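Local coordinates for protein BamaA.19900.a (Balamuthia mandrillaris, PDB 6VZZ) that binds glucose and, as a glucokinase of the actin-like ATPase superfamily, probably phosphorylates it to glucose 6-phosphate at the expense of ATP, at residues H118-A121 with T122-R125. Numbering follows the deposited sequence.
Sequences HGDA and THRR
After Asp-120 the backbone makes one short, weakly bonded helical turn, up to Arg-124, in which Arg-124 N hydrogen-bonds to Ala-121 O at 3.2 Å and the amide of Arg-125 reaches the same oxygen more weakly. How such a turn is started is illustrated by Asp-120, the N-cap. With CG set between its own backbone N and carbonyl carbon (chi1 73°), the carboxylate folds back over the start of the helix, and OD1 accepts a weak capping bond from His-123 N at 3.3 Å. The carboxylate plane stands 61° from the His-123 imidazole, while the ring's ND1 is hydrogen-bonded to Asp-71. The loop and this turn together connect strand 111-114 to strand 125-127, the middle and one outer strand of a small antiparallel sheet at the surface of the glucokinase fold; the side chain of Arg-124 lies about 10 Å from bound glucose. That side chain, bent at chi3, doubles back along the turn and gives its NE-H to Gly-119 O in a nearly straight bond of 3.2 Å. The oxygen sits at the guanidinium edge, practically in its plane, yet NE approaches from above the carbonyl plane. Ala-121 CA lies over one face of the guanidinium, 3.7 Å from Arg-124 NH2. Arg-125, extended from CG to NE, runs past Ala-121 O and lays a guanidinium face over Ala-121 CB, while its NE forms a salt bridge with Asp-113.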
loop_
_atom_site.group_PDB
_atom_site.type_symbol
_atom_site.label_atom_id
_atom_site.label_comp_id
_atom_site.label_asym_id
_atom_site.label_seq_id
_atom_site.Cartn_x
_atom_site.Cartn_y
_atom_site.Cartn_z
ATOM N N HIS A 118 -1.478 21.765 -15.642
ATOM C CA HIS A 118 -2.374 21.836 -16.782
ATOM C C HIS A 118 -1.574 21.995 -18.064
ATOM O O HIS A 118 -0.555 22.696 -18.089
ATOM C CB HIS A 118 -3.360 22.997 -16.619
ATOM C CG HIS A 118 -4.119 22.962 -15.328
ATOM N ND1 HIS A 118 -3.860 23.831 -14.287
ATOM C CD2 HIS A 118 -5.117 22.149 -14.901
ATOM C CE1 HIS A 118 -4.676 23.563 -13.281
ATOM N NE2 HIS A 118 -5.447 22.547 -13.627
ATOM N N GLY A 119 -2.033 21.330 -19.124
ATOM C CA GLY A 119 -1.393 21.451 -20.419
ATOM C C GLY A 119 -0.814 20.151 -20.941
ATOM O O GLY A 119 -1.121 19.066 -20.436
ATOM N N ASP A 120 0.032 20.256 -21.962
ATOM C CA ASP A 120 0.654 19.087 -22.559
ATOM C C ASP A 120 1.808 18.609 -21.676
ATOM O O ASP A 120 2.099 19.184 -20.624
ATOM C CB ASP A 120 1.113 19.402 -23.987
ATOM C CG ASP A 120 2.340 20.312 -24.037
ATOM O OD1 ASP A 120 2.589 21.083 -23.081
ATOM O OD2 ASP A 120 3.067 20.252 -25.051
ATOM N N ALA A 121 2.486 17.554 -22.133
ATOM C CA ALA A 121 3.507 16.904 -21.317
ATOM C C ALA A 121 4.640 17.859 -20.964
ATOM O O ALA A 121 5.192 17.791 -19.860
ATOM C CB ALA A 121 4.056 15.679 -22.044
ATOM N N THR A 122 5.010 18.747 -21.887
ATOM C CA THR A 122 6.080 19.698 -21.597
ATOM C C THR A 122 5.717 20.598 -20.422
ATOM O O THR A 122 6.581 20.958 -19.612
ATOM C CB THR A 122 6.385 20.551 -22.827
ATOM O OG1 THR A 122 6.521 19.703 -23.972
ATOM C CG2 THR A 122 7.672 21.346 -22.620
ATOM N N HIS A 123 4.442 20.965 -20.309
ATOM C CA HIS A 123 4.013 21.881 -19.266
ATOM C C HIS A 123 3.735 21.183 -17.945
ATOM O O HIS A 123 3.515 21.861 -16.938
ATOM C CB HIS A 123 2.784 22.658 -19.742
ATOM C CG HIS A 123 3.093 23.645 -20.830
ATOM N ND1 HIS A 123 2.671 24.957 -20.790
ATOM C CD2 HIS A 123 3.810 23.517 -21.973
ATOM C CE1 HIS A 123 3.102 25.590 -21.867
ATOM N NE2 HIS A 123 3.794 24.738 -22.602
ATOM N N ARG A 124 3.754 19.851 -17.926
ATOM C CA ARG A 124 3.605 19.091 -16.699
ATOM C C ARG A 124 4.904 18.474 -16.214
ATOM O O ARG A 124 4.983 18.078 -15.050
ATOM C CB ARG A 124 2.561 17.979 -16.887
ATOM C CG ARG A 124 1.145 18.495 -17.065
ATOM C CD ARG A 124 0.126 17.359 -17.161
ATOM N NE ARG A 124 0.094 16.786 -18.505
ATOM C CZ ARG A 124 0.554 15.578 -18.823
ATOM N NH1 ARG A 124 1.072 14.784 -17.892
ATOM N NH2 ARG A 124 0.488 15.160 -20.080
ATOM N N ARG A 125 5.925 18.404 -17.064
ATOM C CA ARG A 125 7.184 17.752 -16.742
ATOM C C ARG A 125 8.299 18.776 -16.574
ATOM O O ARG A 125 8.334 19.801 -17.257
ATOM C CB ARG A 125 7.550 16.734 -17.824
ATOM C CG ARG A 125 6.543 15.596 -17.887
ATOM C CD ARG A 125 6.828 14.576 -18.969
ATOM N NE ARG A 125 5.956 13.418 -18.794
ATOM C CZ ARG A 125 5.743 12.495 -19.724
ATOM N NH1 ARG A 125 6.337 12.599 -20.908
ATOM N NH2 ARG A 125 4.925 11.474 -19.476
#